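Local coordinates for protein Sec-alkylsulfatase (Pseudomonas sp., PDB 4AXH) that hydrolyses (R)-secondary alkyl sulfates to (S)-alcohols and sulfate with strict inversion of configuration, using two zinc ions, and works as a homodimer, at residues 155-158 / 159-163; 162-166 / 167-171; 244-248 / 249-253; 492-495 / 496-499. All blocks are in the same frame, centred on the assembly; numbering follows the deposited sequence. Where two conformers were deposited one is given.

Contact 1: residues 155-158 / 159-163; sequences TARA and ALDLY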
loop_
_atom_site.group_PDB
_atom_site.type_symbol
_atom_site.label_atom_id
_atom_site.label_comp_id
_atom_site.label_asym_id
_atom_site.label_seq_id
_atom_site.Cartn_x
_atom_site.Cartn_y
_atom_site.Cartn_z
ATOM N N THR A 155 20.743 -20.354 17.734
ATOM C CA THR A 155 19.614 -21.262 17.547
ATOM C C THR A 155 19.885 -22.285 16.445
ATOM O O THR A 155 19.650 -23.486 16.651
ATOM C CB THR A 155 18.244 -20.547 17.588
ATOM O OG1 THR A 155 18.165 -19.572 16.559
ATOM C CG2 THR A 155 17.957 -19.898 18.942
ATOM N N ALA A 156 20.477 -21.838 15.322
ATOM C CA ALA A 156 20.897 -22.716 14.218
ATOM C C ALA A 156 21.813 -23.822 14.731
ATOM O O ALA A 156 21.603 -24.999 14.435
ATOM C CB ALA A 156 21.626 -21.906 13.172
ATOM N N ARG A 157 22.792 -23.437 15.555
ATOM C CA ARG A 157 23.750 -24.346 16.186
ATOM C C ARG A 157 23.063 -25.315 17.136
ATOM O O ARG A 157 23.328 -26.511 17.070
ATOM C CB ARG A 157 24.865 -23.542 16.913
ATOM C CG ARG A 157 26.060 -24.355 17.359
ATOM C CD ARG A 157 27.011 -24.713 16.231
ATOM N NE ARG A 157 26.589 -25.898 15.472
ATOM C CZ ARG A 157 26.793 -27.143 15.870
ATOM N NH1 ARG A 157 27.409 -27.384 17.027
ATOM N NH2 ARG A 157 26.358 -28.163 15.135
ATOM N N ALA A 158 22.177 -24.814 18.001
ATOM C CA ALA A 158 21.446 -25.656 18.939
ATOM C C ALA A 158 20.539 -26.675 18.234
ATOM O O ALA A 158 20.507 -27.827 18.647
ATOM C CB ALA A 158 20.659 -24.795 19.916
ATOM N N ALA A 159 19.819 -26.257 17.176
ATOM C CA ALA A 159 18.938 -27.130 16.382
ATOM C C ALA A 159 19.725 -28.321 15.788
ATOM O O ALA A 159 19.347 -29.496 15.957
ATOM C CB ALA A 159 18.318 -26.329 15.259
ATOM N N LEU A 160 20.857 -27.991 15.127
ATOM C CA LEU A 160 21.802 -28.937 14.550
ATOM C C LEU A 160 22.462 -29.827 15.638
ATOM O O LEU A 160 22.707 -31.006 15.384
ATOM C CB LEU A 160 22.845 -28.133 13.794
ATOM C CG LEU A 160 23.276 -28.662 12.458
ATOM C CD1 LEU A 160 22.278 -28.344 11.386
ATOM C CD2 LEU A 160 24.624 -28.073 12.083
ATOM N N ASP A 161 22.700 -29.289 16.849
ATOM C CA ASP A 161 23.278 -30.046 17.965
ATOM C C ASP A 161 22.338 -31.163 18.425
ATOM O O ASP A 161 22.792 -32.312 18.634
ATOM C CB ASP A 161 23.632 -29.126 19.160
ATOM C CG ASP A 161 24.986 -28.424 19.098
ATOM O OD1 ASP A 161 25.844 -28.849 18.280
ATOM O OD2 ASP A 161 25.225 -27.507 19.930
ATOM N N LEU A 162 21.023 -30.810 18.590
ATOM C CA LEU A 162 19.928 -31.682 19.006
ATOM C C LEU A 162 19.722 -32.762 17.968
ATOM O O LEU A 162 19.534 -33.912 18.346
ATOM C CB LEU A 162 18.647 -30.864 19.238
ATOM C CG LEU A 162 17.336 -31.604 19.557
ATOM C CD1 LEU A 162 17.426 -32.375 20.853
ATOM C CD2 LEU A 162 16.174 -30.619 19.601
ATOM N N TYR A 163 19.834 -32.415 16.679
ATOM C CA TYR A 163 19.737 -33.365 15.578
ATOM C C TYR A 163 20.887 -34.370 15.617
ATOM O O TYR A 163 20.655 -35.580 15.447
ATOM C CB TYR A 163 19.733 -32.645 14.224
ATOM C CG TYR A 163 19.819 -33.579 13.036
ATOM C CD1 TYR A 163 18.678 -34.200 12.523
ATOM C CD2 TYR A 163 21.038 -33.830 12.408
ATOM C CE1 TYR A 163 18.752 -35.057 11.418
ATOM C CE2 TYR A 163 21.128 -34.697 11.312
ATOM C CZ TYR A 163 19.981 -35.307 10.821
ATOM O OH TYR A 163 20.054 -36.156 9.745
#

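Contact 2: residues 162-166 / 167-171; sequences LYFQH and RPKKP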
loop_
_atom_site.group_PDB
_atom_site.type_symbol
_atom_site.label_atom_id
_atom_site.label_comp_id
_atom_site.label_asym_id
_atom_site.label_seq_id
_atom_site.Cartn_x
_atom_site.Cartn_y
_atom_site.Cartn_z
ATOM N N LEU A 162 21.023 -30.810 18.590
ATOM C CA LEU A 162 19.928 -31.682 19.006
ATOM C C LEU A 162 19.722 -32.762 17.968
ATOM O O LEU A 162 19.534 -33.912 18.346
ATOM C CB LEU A 162 18.647 -30.864 19.238
ATOM C CG LEU A 162 17.336 -31.604 19.557
ATOM C CD1 LEU A 162 17.426 -32.375 20.853
ATOM C CD2 LEU A 162 16.174 -30.619 19.601
ATOM N N TYR A 163 19.834 -32.415 16.679
ATOM C CA TYR A 163 19.737 -33.365 15.578
ATOM C C TYR A 163 20.887 -34.370 15.617
ATOM O O TYR A 163 20.655 -35.580 15.447
ATOM C CB TYR A 163 19.733 -32.645 14.224
ATOM C CG TYR A 163 19.819 -33.579 13.036
ATOM C CD1 TYR A 163 18.678 -34.200 12.523
ATOM C CD2 TYR A 163 21.038 -33.830 12.408
ATOM C CE1 TYR A 163 18.752 -35.057 11.418
ATOM C CE2 TYR A 163 21.128 -34.697 11.312
ATOM C CZ TYR A 163 19.981 -35.307 10.821
ATOM O OH TYR A 163 20.054 -36.156 9.745
ATOM N N PHE A 164 22.129 -33.885 15.801
ATOM C CA PHE A 164 23.286 -34.788 15.827
ATOM C C PHE A 164 23.305 -35.707 17.043
ATOM O O PHE A 164 23.868 -36.796 16.965
ATOM C CB PHE A 164 24.613 -34.033 15.609
ATOM C CG PHE A 164 24.760 -33.467 14.216
ATOM C CD1 PHE A 164 24.432 -34.235 13.093
ATOM C CD2 PHE A 164 25.275 -32.185 14.020
ATOM C CE1 PHE A 164 24.579 -33.719 11.810
ATOM C CE2 PHE A 164 25.399 -31.657 12.734
ATOM C CZ PHE A 164 25.052 -32.427 11.634
ATOM N N GLN A 165 22.627 -35.306 18.142
ATOM C CA GLN A 165 22.525 -36.129 19.346
ATOM C C GLN A 165 21.667 -37.403 19.130
ATOM O O GLN A 165 21.721 -38.312 19.971
ATOM C CB GLN A 165 21.979 -35.311 20.507
ATOM C CG GLN A 165 23.068 -34.674 21.344
ATOM C CD GLN A 165 22.600 -33.433 22.057
ATOM O OE1 GLN A 165 23.171 -32.350 21.891
ATOM N NE2 GLN A 165 21.558 -33.560 22.877
ATOM N N HIS A 166 20.905 -37.478 18.002
ATOM C CA HIS A 166 19.992 -38.580 17.698
ATOM C C HIS A 166 20.165 -39.142 16.322
ATOM O O HIS A 166 19.656 -40.228 16.029
ATOM C CB HIS A 166 18.537 -38.144 17.907
ATOM C CG HIS A 166 18.263 -37.729 19.317
ATOM N ND1 HIS A 166 18.502 -36.427 19.744
ATOM C CD2 HIS A 166 17.888 -38.478 20.380
ATOM C CE1 HIS A 166 18.252 -36.421 21.045
ATOM N NE2 HIS A 166 17.868 -37.628 21.475
ATOM N N ARG A 167 20.879 -38.414 15.461
ATOM C CA ARG A 167 21.118 -38.849 14.089
ATOM C C ARG A 167 22.617 -38.876 13.737
ATOM O O ARG A 167 23.424 -38.323 14.499
ATOM C CB ARG A 167 20.284 -38.015 13.102
ATOM C CG ARG A 167 18.770 -38.255 13.228
ATOM C CD ARG A 167 18.337 -39.686 12.959
ATOM N NE ARG A 167 18.477 -40.009 11.541
ATOM C CZ ARG A 167 18.750 -41.223 11.081
ATOM N NH1 ARG A 167 18.907 -42.235 11.920
ATOM N NH2 ARG A 167 18.875 -41.431 9.777
ATOM N N PRO A 168 23.040 -39.573 12.653
ATOM C CA PRO A 168 24.482 -39.640 12.370
ATOM C C PRO A 168 25.062 -38.308 11.918
ATOM O O PRO A 168 24.452 -37.585 11.129
ATOM C CB PRO A 168 24.590 -40.712 11.275
ATOM C CG PRO A 168 23.274 -40.666 10.578
ATOM C CD PRO A 168 22.265 -40.351 11.659
ATOM N N LYS A 169 26.254 -38.033 12.439
ATOM C CA LYS A 169 27.064 -36.860 12.166
ATOM C C LYS A 169 27.594 -36.847 10.739
ATOM O O LYS A 169 28.354 -37.730 10.379
ATOM C CB LYS A 169 28.209 -36.798 13.172
ATOM C CG LYS A 169 28.915 -35.484 13.152
ATOM C CD LYS A 169 27.975 -34.290 12.973
ATOM C CE LYS A 169 28.239 -33.567 11.690
ATOM N NZ LYS A 169 28.615 -32.178 11.914
ATOM N N LYS A 170 27.162 -35.883 9.931
ATOM C CA LYS A 170 27.457 -35.753 8.495
ATOM C C LYS A 170 27.685 -34.277 8.163
ATOM O O LYS A 170 27.166 -33.428 8.891
ATOM C CB LYS A 170 26.231 -36.228 7.644
ATOM C CG LYS A 170 25.683 -37.639 7.915
ATOM C CD LYS A 170 24.532 -37.990 6.971
ATOM C CE LYS A 170 23.284 -38.479 7.694
ATOM N NZ LYS A 170 22.768 -39.762 7.123
ATOM N N PRO A 171 28.378 -33.893 7.055
ATOM C CA PRO A 171 28.486 -32.451 6.774
ATOM C C PRO A 171 27.172 -31.903 6.251
ATOM O O PRO A 171 26.209 -32.643 6.174
ATOM C CB PRO A 171 29.578 -32.393 5.685
ATOM C CG PRO A 171 29.482 -33.698 4.982
ATOM C CD PRO A 171 29.107 -34.694 6.025
#

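Contact 3: residues 244-248 / 249-253; sequences QVDSG and LFKTT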
loop_
_atom_site.group_PDB
_atom_site.type_symbol
_atom_site.label_atom_id
_atom_site.label_comp_id
_atom_site.label_asym_id
_atom_site.label_seq_id
_atom_site.Cartn_x
_atom_site.Cartn_y
_atom_site.Cartn_z
ATOM N N GLN A 244 2.798 -12.299 28.733
ATOM C CA GLN A 244 3.134 -12.911 27.453
ATOM C C GLN A 244 2.929 -14.415 27.460
ATOM O O GLN A 244 3.466 -15.097 28.323
ATOM C CB GLN A 244 4.570 -12.575 27.052
ATOM C CG GLN A 244 4.768 -12.364 25.545
ATOM C CD GLN A 244 5.161 -13.629 24.836
ATOM O OE1 GLN A 244 5.712 -14.573 25.420
ATOM N NE2 GLN A 244 4.900 -13.671 23.561
ATOM N N VAL A 245 2.146 -14.944 26.505
ATOM C CA VAL A 245 1.889 -16.380 26.456
ATOM C C VAL A 245 2.335 -17.078 25.165
ATOM O O VAL A 245 2.712 -18.252 25.212
ATOM C CB VAL A 245 0.441 -16.788 26.856
ATOM C CG1 VAL A 245 0.123 -16.378 28.283
ATOM C CG2 VAL A 245 -0.605 -16.252 25.885
ATOM N N ASP A 246 2.250 -16.377 24.011
ATOM C CA ASP A 246 2.553 -16.928 22.692
ATOM C C ASP A 246 2.649 -15.813 21.650
ATOM O O ASP A 246 2.243 -14.676 21.906
ATOM C CB ASP A 246 1.424 -17.918 22.285
ATOM C CG ASP A 246 1.795 -18.882 21.182
ATOM O OD1 ASP A 246 2.724 -19.685 21.387
ATOM O OD2 ASP A 246 1.115 -18.869 20.127
ATOM N N SER A 247 3.164 -16.159 20.456
ATOM C CA SER A 247 3.252 -15.216 19.347
ATOM C C SER A 247 2.618 -15.753 18.043
ATOM O O SER A 247 2.950 -15.288 16.945
ATOM C CB SER A 247 4.669 -14.681 19.162
ATOM O OG SER A 247 4.994 -13.761 20.193
ATOM N N GLY A 248 1.648 -16.660 18.197
ATOM C CA GLY A 248 0.859 -17.201 17.102
ATOM C C GLY A 248 1.576 -18.253 16.316
ATOM O O GLY A 248 1.202 -19.420 16.389
ATOM N N LEU A 249 2.615 -17.853 15.576
ATOM C CA LEU A 249 3.401 -18.775 14.759
ATOM C C LEU A 249 4.644 -19.289 15.464
ATOM O O LEU A 249 5.430 -20.037 14.866
ATOM C CB LEU A 249 3.769 -18.133 13.409
ATOM C CG LEU A 249 2.628 -17.644 12.552
ATOM C CD1 LEU A 249 3.166 -16.876 11.365
ATOM C CD2 LEU A 249 1.744 -18.805 12.103
ATOM N N PHE A 250 4.851 -18.837 16.713
ATOM C CA PHE A 250 5.969 -19.192 17.615
ATOM C C PHE A 250 5.694 -18.634 18.986
ATOM O O PHE A 250 4.671 -17.986 19.181
ATOM C CB PHE A 250 7.330 -18.683 17.100
ATOM C CG PHE A 250 7.301 -17.286 16.519
ATOM C CD1 PHE A 250 7.425 -16.172 17.342
ATOM C CD2 PHE A 250 7.119 -17.086 15.148
ATOM C CE1 PHE A 250 7.320 -14.893 16.818
ATOM C CE2 PHE A 250 7.032 -15.802 14.625
ATOM C CZ PHE A 250 7.122 -14.717 15.467
ATOM N N LYS A 251 6.605 -18.854 19.930
ATOM C CA LYS A 251 6.439 -18.369 21.302
ATOM C C LYS A 251 6.736 -16.874 21.433
ATOM O O LYS A 251 5.898 -16.144 21.943
ATOM C CB LYS A 251 7.277 -19.204 22.290
ATOM C CG LYS A 251 7.025 -20.730 22.313
ATOM C CD LYS A 251 5.571 -21.153 22.528
ATOM C CE LYS A 251 5.018 -20.917 23.914
ATOM N NZ LYS A 251 3.571 -20.591 23.870
ATOM N N THR A 252 7.921 -16.424 20.970
ATOM C CA THR A 252 8.420 -15.037 21.078
ATOM C C THR A 252 9.634 -14.909 20.163
ATOM O O THR A 252 10.039 -15.919 19.572
ATOM C CB THR A 252 8.837 -14.713 22.567
ATOM O OG1 THR A 252 9.339 -13.354 22.685
ATOM C CG2 THR A 252 9.839 -15.727 23.137
ATOM N N THR A 253 10.230 -13.698 20.075
ATOM C CA THR A 253 11.455 -13.498 19.301
ATOM C C THR A 253 12.688 -13.827 20.116
ATOM O O THR A 253 12.698 -13.700 21.348
ATOM C CB THR A 253 11.560 -12.087 18.645
ATOM O OG1 THR A 253 11.433 -11.049 19.630
ATOM C CG2 THR A 253 10.571 -11.891 17.482
#

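Contact 4: residues 492-495 / 496-499; sequences PANK and DARA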
loop_
_atom_site.group_PDB
_atom_site.type_symbol
_atom_site.label_atom_id
_atom_site.label_comp_id
_atom_site.label_asym_id
_atom_site.label_seq_id
_atom_site.Cartn_x
_atom_site.Cartn_y
_atom_site.Cartn_z
ATOM N N PRO A 492 0.054 13.557 29.743
ATOM C CA PRO A 492 0.577 12.237 30.158
ATOM C C PRO A 492 0.935 12.167 31.642
ATOM O O PRO A 492 1.350 11.111 32.133
ATOM C CB PRO A 492 1.788 12.017 29.246
ATOM C CG PRO A 492 1.772 13.153 28.256
ATOM C CD PRO A 492 1.033 14.271 28.909
ATOM N N ALA A 493 0.749 13.298 32.356
ATOM C CA ALA A 493 0.993 13.441 33.791
ATOM C C ALA A 493 -0.126 12.810 34.638
ATOM O O ALA A 493 0.144 12.388 35.775
ATOM C CB ALA A 493 1.140 14.910 34.144
ATOM N N ASN A 494 -1.379 12.745 34.089
ATOM C CA ASN A 494 -2.541 12.187 34.786
ATOM C C ASN A 494 -2.348 10.696 35.023
ATOM O O ASN A 494 -2.727 9.880 34.184
ATOM C CB ASN A 494 -3.817 12.488 34.018
ATOM C CG ASN A 494 -5.069 12.399 34.846
ATOM O OD1 ASN A 494 -5.185 11.587 35.778
ATOM N ND2 ASN A 494 -6.049 13.232 34.503
ATOM N N LYS A 495 -1.711 10.349 36.163
ATOM C CA LYS A 495 -1.361 8.979 36.551
ATOM C C LYS A 495 -2.562 8.054 36.744
ATOM O O LYS A 495 -2.433 6.833 36.601
ATOM C CB LYS A 495 -0.392 8.968 37.745
ATOM C CG LYS A 495 0.993 9.488 37.345
ATOM C CD LYS A 495 2.051 9.439 38.423
ATOM C CE LYS A 495 3.431 9.277 37.821
ATOM N NZ LYS A 495 3.765 7.843 37.562
ATOM N N ASP A 496 -3.736 8.650 37.027
ATOM C CA ASP A 496 -5.019 7.958 37.178
ATOM C C ASP A 496 -5.523 7.533 35.781
ATOM O O ASP A 496 -5.928 6.385 35.624
ATOM C CB ASP A 496 -6.061 8.854 37.898
ATOM C CG ASP A 496 -5.569 9.513 39.179
ATOM O OD1 ASP A 496 -5.210 8.776 40.129
ATOM O OD2 ASP A 496 -5.562 10.768 39.238
ATOM N N ALA A 497 -5.451 8.440 34.771
ATOM C CA ALA A 497 -5.823 8.193 33.369
ATOM C C ALA A 497 -4.975 7.076 32.747
ATOM O O ALA A 497 -5.499 6.238 32.009
ATOM C CB ALA A 497 -5.633 9.453 32.558
ATOM N N ARG A 498 -3.662 7.086 33.044
ATOM C CA ARG A 498 -2.680 6.120 32.576
ATOM C C ARG A 498 -2.988 4.728 33.122
ATOM O O ARG A 498 -3.042 3.772 32.347
ATOM C CB ARG A 498 -1.276 6.531 33.022
ATOM C CG ARG A 498 -0.723 7.769 32.341
ATOM C CD ARG A 498 0.593 8.161 32.991
ATOM N NE ARG A 498 1.697 7.295 32.566
ATOM C CZ ARG A 498 2.519 7.570 31.559
ATOM N NH1 ARG A 498 2.379 8.697 30.867
ATOM N NH2 ARG A 498 3.492 6.723 31.237
ATOM N N ALA A 499 -3.192 4.623 34.457
ATOM C CA ALA A 499 -3.460 3.367 35.164
ATOM C C ALA A 499 -4.751 2.730 34.686
ATOM O O ALA A 499 -4.805 1.510 34.538
ATOM C CB ALA A 499 -3.518 3.605 36.668
#

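Contact 1: residues 155-158 / 159-163
Ala159 N donates to Thr155 O over 2.8 Å in a bond that is close to straight, 167° at the hydrogen. The same i to i+4 pattern repeats from Leu160 N to Ala156 O, Asp161 N to Arg157 O and Leu162 N to Ala158 O, the last at 3.0 Å. On a partly exposed side of this helix a salt bridge reaches over one turn: Arg157 NH1 meets Asp161 OD1 at 2.5 Å, a value to be read loosely at this resolution. The guanidinium and carboxylate planes stand at 90° to each other, and OD1 lies oblique to the guanidinium. With its CG turned opposite the backbone N (chi1 -168°) and its chain folded at chi2 and chi3, Arg157 curls forward along the helix toward Asp161 and Leu160. There Leu160 CD2 touches the guanidinium edge, 3.5 Å from NH2. Leu160 otherwise packs on Met135, Leu146 and Ile191, while Ala159 rests on Met135 and Leu150. Near the N-terminal end of the helix, Thr155 OG1 is hydrogen-bonded to Asp131 OD1 and Thr152 OG1. With Ala159, Leu160 and Tyr163 packed toward the sheet, this is the helix of a beta-alpha-beta crossover, here between strands 144-147 and 172-176 of the metallo-beta-lactamase domain.

Contact 2: residues 162-166 / 167-171
Arg167 folds back on Tyr163 where helix 153-164 of the beta-alpha-beta unit runs out and the chain turns toward strand 172-176. The backbone secures the turn: Tyr163 O accepts from Arg167 N at 2.8 Å and also from His166 N. Arg167 CB lies over one face of the Tyr163 ring, 3.8 Å from its centroid, a CH-pi contact displaced toward the rim; CG follows alongside CE1. Arg167's chain then bends at chi2 and chi3, and its guanidinium plane stands nearly perpendicular to the ring. Both polar ends share one carboxylate, since Arg167 NH2 forms a salt bridge and Tyr163 OH a hydrogen bond with Glu139, which ties the turn to the residue just past strand 135-138. Phe164 has the loop on one face and at its edge. Arg167 O and Pro168 O lie near the ring plane, the latter 3.9 Å from CD1. In one of two deposited conformers, Lys169 puts CD above the ring centre and NZ off-centre as a cation-pi partner; with the alternative present, both contacts are doubtful. His166 ND1 donates in its ring plane to Leu162 O, 3.1 Å away and nearly straight at 170°.

Contact 3: residues 244-248 / 249-253
Lys251 NZ is gripped by Asp246 OD1 in a salt bridge of 2.8 Å and by Val245 O, likewise 2.8 Å away; Ala109 O of helix 103-111 is a third acceptor. The lysine chain curls at chi2, chi3 and chi4, so that NZ lands on the 245-246 limb. It meets OD1 on the anti side of the carboxylate, which a chi1 of -161° sets beside its own carbonyl carbon. The other oxygen, OD2, closes an Asx turn by accepting from Gly248 N at 3.0 Å, the donor standing well above the carboxylate plane, and takes a further bond from Asn112 ND2. A second gathering point is Lys251 O: Gln244 NE2 approaches it in the carbonyl plane at 3.1 Å with a nearly straight bond (173°), while Ser247 OG donates from above that plane, also at 3.1 Å. Gln244 and Ser247 are in turn held by Asn519, and Gln244 OE1 by Tyr89. Ser247 N to Phe250 O, 2.7 Å, joins the two limbs, which run in nearly reversed directions around Gly248 with its positive phi (78°). Outside this polar core, Ser247 CB touches Phe250 CE1 at 3.5 Å and Ser247 O lies over one face of the ring. The side chain of Phe250 comes to about 4 Å from that of the zinc ligand His355, and the side chain of Leu249 to about 4 Å from that of the sulfate-binding Tyr417. With three oxygen acceptors around it, one of them a carboxylate, the buried lysine probably keeps its charge, joining both limbs of the loop to helix 103-111.

Contact 4: residues 492-495 / 496-499
Arg498 and Asn494 carry most of the polar contacts at the start of helix 495-511, where a short loop arrives from helix 477-490 in the helical alkyl sulfatase dimerisation region. Two backbone bonds belong to the first turn: Arg498 N to Asn494 O and Ala499 N to Lys495 O, each 3.2 Å long. Side chains add two more. Asn494 is at the N-cap position, and its chi1 of -160° brings OD1 to Ala497 N for a weak capping bond of 3.3 Å. Arg498 reaches back to the loop, where NH1 donates to a lone pair of Pro492 O at 2.9 Å; this oxygen sits somewhat tilted from the guanidinium plane, and the bond is bent (141°). Arg498 NE makes a weak hydrogen bond to Leu528 O. Van der Waals contacts accompany these bonds. Asn494 CB and Ala497 CB form an apolar touch at 3.8 Å, Pro492 CB lies at the guanidinium edge, 3.7 Å from Arg498 NH1, and Arg498 CG is 3.4 Å from Asn494 O. Leu487 backs Asn494 and Ala497, and Val488 backs Arg498, both from helix 477-490. As for charges, Arg498 NH2 is in a salt bridge with Glu660, the last residue modelled, which probably offsets the arginine's charge. The carboxylate of Asp496, in the first turn, would probably interact favourably with the positive end of the helix dipole. The chemistry thus implies a start closed by a modest N-cap, and a buried arginine that clasps the preceding loop while tying the helix to the C-terminal end of the modelled chain.

In the fold
Along the chain the contacts come in numerical order. Contacts 1 and 2 share Leu162 and Tyr163 on helix 153-164, their centres about 9 Å apart, and together take in most of that helix and its exit toward strand 172-176 in the mixed sheet. Contact 3 belongs to the same metallo-beta-lactamase region but lies in the long loop between helix 222-233 and strand 266-268, its centre about 20 Å from that of contact 1 and nearer the zinc ions. Contact 4 is in the helical dimerisation region, about 30 Å from contact 3 and 56 Å from contact 2, centre to centre. The series thus passes from a helix flanking the sheet and its surface exit, through the surroundings of the zinc site, to the dimerisation region.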